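Cytolethal distending toxin subunit A (Haemophilus ducreyi, PDB 1SR4) probably forms, with CdtC, the lectin-like heterodimer that delivers the genotoxin subunit CdtB to host cells, where the toxin causes distension and G2/M arrest. Local coordinates at residues C162-P167 and P187-T192; G104-Y109 and D136-E141; F93-N98 and P198-T203. One frame throughout, in Å; residues are numbered along the deposited sequence.

Contact 1 (C162-P167 and P187-T192); sequences CVTYNP and PSRDQT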
# COMPACT_ATOMS: atom_id res chain seq x y z
N CYS A 162 -16.93 -8.49 -15.02
CA CYS A 162 -15.80 -7.59 -14.85
C CYS A 162 -15.73 -6.43 -15.83
O CYS A 162 -16.15 -6.53 -16.99
CB CYS A 162 -14.51 -8.41 -14.89
SG CYS A 162 -14.32 -9.38 -13.35
N VAL A 163 -15.19 -5.31 -15.35
CA VAL A 163 -15.04 -4.09 -16.14
C VAL A 163 -13.98 -4.36 -17.21
O VAL A 163 -12.81 -4.62 -16.92
CB VAL A 163 -14.64 -2.92 -15.24
CG1 VAL A 163 -14.53 -1.63 -16.05
CG2 VAL A 163 -15.69 -2.78 -14.13
N THR A 164 -14.41 -4.27 -18.47
CA THR A 164 -13.58 -4.57 -19.64
C THR A 164 -13.41 -3.35 -20.54
O THR A 164 -14.31 -2.51 -20.62
CB THR A 164 -14.29 -5.69 -20.44
OG1 THR A 164 -14.62 -6.76 -19.55
CG2 THR A 164 -13.42 -6.20 -21.59
N TYR A 165 -12.27 -3.26 -21.23
CA TYR A 165 -12.04 -2.14 -22.13
C TYR A 165 -11.07 -2.54 -23.23
O TYR A 165 -10.38 -3.55 -23.11
CB TYR A 165 -11.45 -0.95 -21.36
CG TYR A 165 -10.09 -1.24 -20.76
CD1 TYR A 165 -8.91 -0.89 -21.43
CD2 TYR A 165 -9.99 -1.90 -19.53
CE1 TYR A 165 -7.66 -1.20 -20.89
CE2 TYR A 165 -8.76 -2.22 -18.98
CZ TYR A 165 -7.59 -1.87 -19.65
OH TYR A 165 -6.38 -2.23 -19.10
N ASN A 166 -11.03 -1.75 -24.30
CA ASN A 166 -10.11 -2.02 -25.39
C ASN A 166 -8.89 -1.12 -25.26
O ASN A 166 -9.00 0.09 -25.39
CB ASN A 166 -10.80 -1.74 -26.74
CG ASN A 166 -11.43 -0.34 -26.80
OD1 ASN A 166 -12.23 0.04 -25.93
ND2 ASN A 166 -11.07 0.42 -27.83
N PRO A 167 -7.72 -1.70 -24.97
CA PRO A 167 -6.48 -0.93 -24.83
C PRO A 167 -6.24 -0.14 -26.13
O PRO A 167 -5.97 1.06 -26.09
CB PRO A 167 -5.43 -2.01 -24.63
CG PRO A 167 -6.16 -3.05 -23.85
CD PRO A 167 -7.52 -3.10 -24.55
N PRO A 187 -5.16 -6.75 -26.95
CA PRO A 187 -5.25 -5.41 -27.56
C PRO A 187 -6.68 -4.89 -27.66
O PRO A 187 -6.92 -3.69 -27.52
CB PRO A 187 -4.61 -5.62 -28.93
CG PRO A 187 -3.52 -6.61 -28.60
CD PRO A 187 -4.26 -7.61 -27.74
N SER A 188 -7.63 -5.79 -27.92
CA SER A 188 -9.03 -5.38 -28.06
C SER A 188 -9.88 -5.67 -26.84
O SER A 188 -11.06 -5.32 -26.81
CB SER A 188 -9.67 -6.09 -29.26
OG SER A 188 -9.76 -7.50 -29.03
N ARG A 189 -9.31 -6.30 -25.83
CA ARG A 189 -10.09 -6.67 -24.66
C ARG A 189 -9.15 -6.92 -23.48
O ARG A 189 -8.41 -7.90 -23.47
CB ARG A 189 -10.91 -7.92 -24.98
CG ARG A 189 -11.74 -8.47 -23.83
CD ARG A 189 -12.68 -9.61 -24.29
NE ARG A 189 -13.61 -9.96 -23.22
CZ ARG A 189 -13.32 -10.79 -22.22
NH1 ARG A 189 -12.13 -11.36 -22.16
NH2 ARG A 189 -14.21 -11.00 -21.25
N ASP A 190 -9.19 -6.04 -22.49
CA ASP A 190 -8.32 -6.16 -21.32
C ASP A 190 -9.18 -5.91 -20.09
O ASP A 190 -10.16 -5.15 -20.16
CB ASP A 190 -7.21 -5.11 -21.42
CG ASP A 190 -6.02 -5.39 -20.50
OD1 ASP A 190 -6.17 -5.86 -19.36
OD2 ASP A 190 -4.90 -5.09 -20.94
N GLN A 191 -8.86 -6.57 -18.98
CA GLN A 191 -9.64 -6.37 -17.77
C GLN A 191 -8.75 -5.95 -16.60
O GLN A 191 -9.20 -5.96 -15.45
CB GLN A 191 -10.41 -7.64 -17.39
CG GLN A 191 -11.43 -8.09 -18.44
CD GLN A 191 -12.23 -9.31 -17.99
OE1 GLN A 191 -11.69 -10.21 -17.34
NE2 GLN A 191 -13.51 -9.34 -18.34
N THR A 192 -7.50 -5.58 -16.88
CA THR A 192 -6.64 -5.17 -15.76
C THR A 192 -6.57 -3.65 -15.65
O THR A 192 -6.44 -2.93 -16.64
CB THR A 192 -5.19 -5.76 -15.87
OG1 THR A 192 -4.67 -5.54 -17.17
CG2 THR A 192 -5.20 -7.26 -15.63
O HOH W 1 -11.69 -5.65 -14.64
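Y165 and D190 pair backbone to backbone as an antiparallel hydrogen-bonded pair. Y165 N gives its hydrogen to D190 O at 3.0 Å, and D190 N returns one to Y165 O at 2.8 Å. Both donors lie almost on the axis of the C=O they meet. The Y165 ring rises from the crowded first-torsion position, CG between N and the carbonyl carbon (chi1 63°). It runs beside D190, ring and carboxylate planes only 8° apart. D190 CB sits over one ring face as a CH-pi contact. P167 CG packs against D190 CB, the two side chains crossing at about a right angle. The ring tip reaches further: Y165 OH donates to T192 O at 2.6 Å, in the carbonyl plane, and also bonds Q66 N. D190 OD1 is gripped twice. T192 N reaches D190 OD1 at 2.8 Å from above the carboxylate plane, which makes an Asx turn. T192 OG1 donates to D190 OD1 on the oxygen's syn lone pair. D190 OD2 takes Q66 NE2.

The pair lies in the beta-trefoil lectin domain and joins strand 162-165 to the start of the broken strand 189-196. C162, on the same strand, is disulfide-bonded to C181. At this end Q191, extended beyond CG, sends NE2 to T164 OG1 at 3.1 Å, a nearly straight bond of 166° in the amide plane. NE2 also reaches V180 O, and Q191 OE1 accepts from G183 N. T164 OG1 bonds S179 OG and donates to C162 O. Water 1 donates to both V163 O and Q191 O, bridging the two carbonyls where the direct pairing has stopped.

Contact 2 (G104-Y109 and D136-E141); sequences GKHREY and DKLAQE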
# COMPACT_ATOMS: atom_id res chain seq x y z
N GLY A 104 -17.66 -0.59 0.85
CA GLY A 104 -19.08 -0.54 0.62
C GLY A 104 -19.83 -1.03 1.85
O GLY A 104 -19.25 -1.20 2.92
N LYS A 105 -21.12 -1.26 1.69
CA LYS A 105 -21.95 -1.74 2.76
C LYS A 105 -21.49 -3.14 3.16
O LYS A 105 -21.42 -3.46 4.34
CB LYS A 105 -23.40 -1.79 2.28
CG LYS A 105 -24.40 -2.42 3.25
CD LYS A 105 -25.72 -2.66 2.50
CE LYS A 105 -26.88 -2.97 3.44
NZ LYS A 105 -28.16 -3.09 2.67
N HIS A 106 -21.19 -3.97 2.16
CA HIS A 106 -20.75 -5.34 2.43
C HIS A 106 -19.24 -5.47 2.62
O HIS A 106 -18.47 -4.72 2.03
CB HIS A 106 -21.20 -6.26 1.30
CG HIS A 106 -22.68 -6.35 1.15
ND1 HIS A 106 -23.45 -5.29 0.71
CD2 HIS A 106 -23.55 -7.36 1.40
CE1 HIS A 106 -24.72 -5.64 0.69
NE2 HIS A 106 -24.81 -6.90 1.10
N ARG A 107 -18.82 -6.43 3.42
CA ARG A 107 -17.39 -6.62 3.65
C ARG A 107 -16.67 -6.99 2.36
O ARG A 107 -17.21 -7.72 1.52
CB ARG A 107 -17.15 -7.70 4.71
CG ARG A 107 -17.62 -7.27 6.09
CD ARG A 107 -17.41 -8.34 7.15
NE ARG A 107 -17.92 -7.89 8.44
CZ ARG A 107 -17.82 -8.58 9.57
NH1 ARG A 107 -17.23 -9.77 9.58
NH2 ARG A 107 -18.31 -8.08 10.69
N GLU A 108 -15.47 -6.46 2.20
CA GLU A 108 -14.62 -6.73 1.05
C GLU A 108 -15.00 -6.03 -0.26
O GLU A 108 -14.31 -6.20 -1.26
CB GLU A 108 -14.49 -8.24 0.83
CG GLU A 108 -13.80 -8.95 2.00
CD GLU A 108 -13.38 -10.37 1.66
OE1 GLU A 108 -14.25 -11.26 1.70
OE2 GLU A 108 -12.19 -10.57 1.33
N TYR A 109 -16.08 -5.25 -0.26
CA TYR A 109 -16.45 -4.53 -1.47
C TYR A 109 -16.14 -3.04 -1.35
O TYR A 109 -16.01 -2.49 -0.24
CB TYR A 109 -17.93 -4.70 -1.80
CG TYR A 109 -18.41 -6.13 -1.94
CD1 TYR A 109 -17.53 -7.15 -2.31
CD2 TYR A 109 -19.75 -6.45 -1.73
CE1 TYR A 109 -17.99 -8.46 -2.46
CE2 TYR A 109 -20.21 -7.75 -1.88
CZ TYR A 109 -19.33 -8.75 -2.24
OH TYR A 109 -19.80 -10.03 -2.41
N ASP A 136 -27.12 1.17 -0.16
CA ASP A 136 -28.03 0.04 -0.31
C ASP A 136 -28.15 -0.47 -1.74
O ASP A 136 -28.93 -1.38 -2.02
CB ASP A 136 -29.42 0.41 0.22
CG ASP A 136 -29.39 0.74 1.69
OD1 ASP A 136 -28.77 -0.03 2.45
OD2 ASP A 136 -29.99 1.76 2.09
N LYS A 137 -27.39 0.12 -2.65
CA LYS A 137 -27.44 -0.34 -4.04
C LYS A 137 -26.25 -1.26 -4.33
O LYS A 137 -25.10 -0.80 -4.45
CB LYS A 137 -27.40 0.86 -5.00
CG LYS A 137 -28.66 1.74 -5.00
CD LYS A 137 -28.47 2.95 -5.92
CE LYS A 137 -29.58 4.01 -5.73
NZ LYS A 137 -29.26 5.32 -6.41
N LEU A 138 -26.53 -2.56 -4.44
CA LEU A 138 -25.48 -3.53 -4.72
C LEU A 138 -24.75 -3.22 -6.03
O LEU A 138 -23.55 -3.49 -6.15
CB LEU A 138 -26.08 -4.94 -4.78
CG LEU A 138 -25.10 -6.11 -4.64
CD1 LEU A 138 -24.42 -6.02 -3.26
CD2 LEU A 138 -25.83 -7.45 -4.79
N ALA A 139 -25.46 -2.66 -7.00
CA ALA A 139 -24.85 -2.32 -8.29
C ALA A 139 -23.72 -1.28 -8.18
O ALA A 139 -22.95 -1.09 -9.13
CB ALA A 139 -25.92 -1.82 -9.29
N GLN A 140 -23.63 -0.60 -7.05
CA GLN A 140 -22.56 0.38 -6.85
C GLN A 140 -21.40 -0.21 -6.04
O GLN A 140 -20.44 0.49 -5.69
CB GLN A 140 -23.10 1.63 -6.15
CG GLN A 140 -24.05 2.44 -7.04
CD GLN A 140 -24.58 3.68 -6.36
OE1 GLN A 140 -24.26 3.98 -5.21
NE2 GLN A 140 -25.40 4.43 -7.08
N GLU A 141 -21.48 -1.52 -5.76
CA GLU A 141 -20.43 -2.20 -5.01
C GLU A 141 -19.61 -3.07 -5.93
O GLU A 141 -20.15 -3.77 -6.79
CB GLU A 141 -21.04 -3.06 -3.90
CG GLU A 141 -21.64 -2.26 -2.74
CD GLU A 141 -21.85 -3.14 -1.51
OE1 GLU A 141 -20.91 -3.29 -0.71
OE2 GLU A 141 -22.96 -3.69 -1.36
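E141 brings its carboxylate to the base of loop 104-109 and has the largest share of the contact. Its CG stands anti to the carbonyl carbon and the chain runs extended beyond it. The tip reaches the backbone of G104 to H106. E141 OE1 takes H106 N at 3.0 Å on its syn lone pair, with a fairly straight N-H angle of 164°. E141 OE2 meets H106 ND1 at 2.7 Å, but the bond is weak, because the hydrogen is badly aimed. The imidazole crosses the E141 side chain at about a right angle, its plane 39° from the carboxylate. A negative carboxylate so near would be expected to raise the basicity of the ring. L138 CD1 covers one face of the same ring, 4.0 Å from H106 CE1.

The two segments are loops of the beta-trefoil. Loop 104-109 joins strand 99-103 to strand 110-114. Segment 136-141 leads through a short 3-10 turn into strand 142-146. Loop 104-109 contains a type II beta turn from H106 to Y109; G104 N bonds Y109 O and closes the base of the loop. Y109 crosses E141 at about a right angle. E141 OE1 lies in plane at its ring edge, 3.5 Å from Y109 CD2, with ring and carboxylate 73° apart. K105 is fully extended, so K105 NZ reaches D136 OD1 at 3.1 Å on the anti lone pair, a salt bridge between exposed side chains. At the tip of the turn, R107 and E108 face CdtB: R107 forms a salt bridge with D260 of the CdtB chain.

Contact 3 (F93-N98 and P198-T203); sequences FGNIRN and PVLEAT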
# COMPACT_ATOMS: atom_id res chain seq x y z
N PHE A 93 -11.37 17.90 -18.85
CA PHE A 93 -12.39 17.22 -18.03
C PHE A 93 -12.30 17.63 -16.56
O PHE A 93 -13.30 17.64 -15.85
CB PHE A 93 -12.23 15.69 -18.09
CG PHE A 93 -12.71 15.06 -19.37
CD1 PHE A 93 -12.57 15.72 -20.60
CD2 PHE A 93 -13.18 13.75 -19.37
CE1 PHE A 93 -12.88 15.07 -21.79
CE2 PHE A 93 -13.49 13.09 -20.56
CZ PHE A 93 -13.34 13.76 -21.77
N GLY A 94 -11.10 17.94 -16.09
CA GLY A 94 -10.99 18.33 -14.70
C GLY A 94 -11.19 17.16 -13.74
O GLY A 94 -10.97 15.98 -14.08
N ASN A 95 -11.65 17.47 -12.54
CA ASN A 95 -11.82 16.47 -11.49
C ASN A 95 -12.93 15.41 -11.64
O ASN A 95 -13.14 14.60 -10.72
CB ASN A 95 -11.92 17.18 -10.13
CG ASN A 95 -10.70 18.04 -9.81
OD1 ASN A 95 -9.66 17.94 -10.47
ND2 ASN A 95 -10.82 18.90 -8.79
N ILE A 96 -13.65 15.40 -12.77
CA ILE A 96 -14.68 14.38 -12.96
C ILE A 96 -13.96 13.05 -13.27
O ILE A 96 -14.59 11.98 -13.36
CB ILE A 96 -15.62 14.70 -14.14
CG1 ILE A 96 -14.85 14.66 -15.46
CG2 ILE A 96 -16.29 16.05 -13.92
CD1 ILE A 96 -15.74 14.80 -16.71
N ARG A 97 -12.63 13.13 -13.41
CA ARG A 97 -11.79 11.96 -13.70
C ARG A 97 -11.25 11.26 -12.45
O ARG A 97 -10.70 10.17 -12.53
CB ARG A 97 -10.62 12.39 -14.58
CG ARG A 97 -11.04 12.88 -15.96
CD ARG A 97 -9.84 13.46 -16.71
NE ARG A 97 -9.29 14.60 -15.99
CZ ARG A 97 -8.11 15.15 -16.26
NH1 ARG A 97 -7.36 14.66 -17.25
NH2 ARG A 97 -7.67 16.16 -15.53
N ASN A 98 -11.43 11.90 -11.29
CA ASN A 98 -10.95 11.38 -10.01
C ASN A 98 -12.06 10.81 -9.16
O ASN A 98 -13.16 11.33 -9.14
CB ASN A 98 -10.22 12.48 -9.21
CG ASN A 98 -9.03 13.03 -9.95
OD1 ASN A 98 -8.23 12.28 -10.51
ND2 ASN A 98 -8.89 14.36 -9.95
N PRO A 198 -4.42 10.38 -8.39
CA PRO A 198 -5.46 11.18 -9.05
C PRO A 198 -4.79 12.16 -10.00
O PRO A 198 -3.59 12.42 -9.87
CB PRO A 198 -6.13 11.90 -7.88
CG PRO A 198 -4.94 12.20 -6.97
CD PRO A 198 -4.18 10.85 -7.01
N VAL A 199 -5.54 12.70 -10.96
CA VAL A 199 -4.94 13.71 -11.82
C VAL A 199 -5.22 15.04 -11.12
O VAL A 199 -6.28 15.65 -11.29
CB VAL A 199 -5.49 13.70 -13.26
CG1 VAL A 199 -4.70 12.68 -14.09
CG2 VAL A 199 -6.96 13.35 -13.29
N LEU A 200 -4.26 15.45 -10.30
CA LEU A 200 -4.33 16.68 -9.51
C LEU A 200 -2.93 17.25 -9.33
O LEU A 200 -1.95 16.53 -9.53
CB LEU A 200 -4.90 16.38 -8.11
CG LEU A 200 -6.35 15.87 -7.94
CD1 LEU A 200 -6.59 15.45 -6.50
CD2 LEU A 200 -7.32 16.97 -8.35
N GLU A 201 -2.83 18.53 -8.96
CA GLU A 201 -1.53 19.13 -8.68
C GLU A 201 -1.10 18.42 -7.39
O GLU A 201 -1.92 18.25 -6.47
CB GLU A 201 -1.65 20.63 -8.40
CG GLU A 201 -1.95 21.47 -9.63
CD GLU A 201 -0.69 22.02 -10.28
OE1 GLU A 201 0.12 22.66 -9.57
OE2 GLU A 201 -0.52 21.82 -11.49
N ALA A 202 0.16 18.01 -7.33
CA ALA A 202 0.69 17.28 -6.18
C ALA A 202 1.64 18.15 -5.38
O ALA A 202 2.38 18.94 -5.95
CB ALA A 202 1.43 16.03 -6.68
N THR A 203 1.62 18.00 -4.07
CA THR A 203 2.49 18.78 -3.21
C THR A 203 3.50 17.81 -2.61
O THR A 203 3.11 16.79 -2.02
CB THR A 203 1.69 19.49 -2.08
OG1 THR A 203 0.69 20.35 -2.66
CG2 THR A 203 2.61 20.33 -1.19
O HOH W 2 -8.19 17.10 -12.77
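N98 spans the contact with its amide, and both of the amide's polar ends are used. From CB, CG leaves anti to the carbonyl carbon (chi1 -60°). N98 CG passes close to the ring of P198, 3.7 Å from P198 CB. The amide then divides its work. N98 OD1 accepts from V199 N at 2.8 Å, the donor lying in the carbonyl plane on a lone pair. N98 OD1 also sits 3.2 Å from V199 CG2. N98 ND2 donates to V199 O at 3.2 Å in a nearly straight bond of 174°. That donor stands above the plane of the V199 carbonyl, so no lone pair is used there. N98 ND2 also bonds Q115 OE1 and lies beside L200 CD2, at 3.4 Å. One side chain thus holds both the N-H and the C=O of V199.

V199 CG2 also rests over one face of the R97 guanidinium, toward its rim, 3.7 Å from R97 CZ. R97 is bent at chi3 (-61°). This bend lets R97 NE reach G94 O at 2.9 Å, in the guanidinium plane, while NH1 bonds N87 and S90. Water 2 completes the seam: it donates to N95 OD1 and V199 O and accepts from R97 NH2. N95 OD1 also touches L200 CD2, the two side chains crossing at about a right angle.

The 3-10 segment 95-97 leads through N98 into strand 99-103 of the beta-trefoil. V199 packs on L70 and R97 on T72, both from strand 69-73. Further along the chain, A202 and T203 pair antiparallel with a strand of the CdtC chain, so the sheet continues across the subunit interface.

Overall arrangement
The three contacts stand at separate places on the same domain. The centres of contact 1 and contact 2 are about 23 Å apart. Those of contact 1 and contact 3 are also about 23 Å apart, and those of contact 2 and contact 3 about 25 Å. None touches another; the nearest atoms of contact 1 and contact 2 are about 9 Å apart. Contact 3 joins segments from early and late in the trefoil, and the chain forms contacts 2 and 1, in that order, between them. Contact 3 lies across the chain's centre from each of the others. The interfaces are shared out as well: contact 2 borders CdtB, contact 3 borders CdtC, and contact 1 meets CdtC through T192 alone.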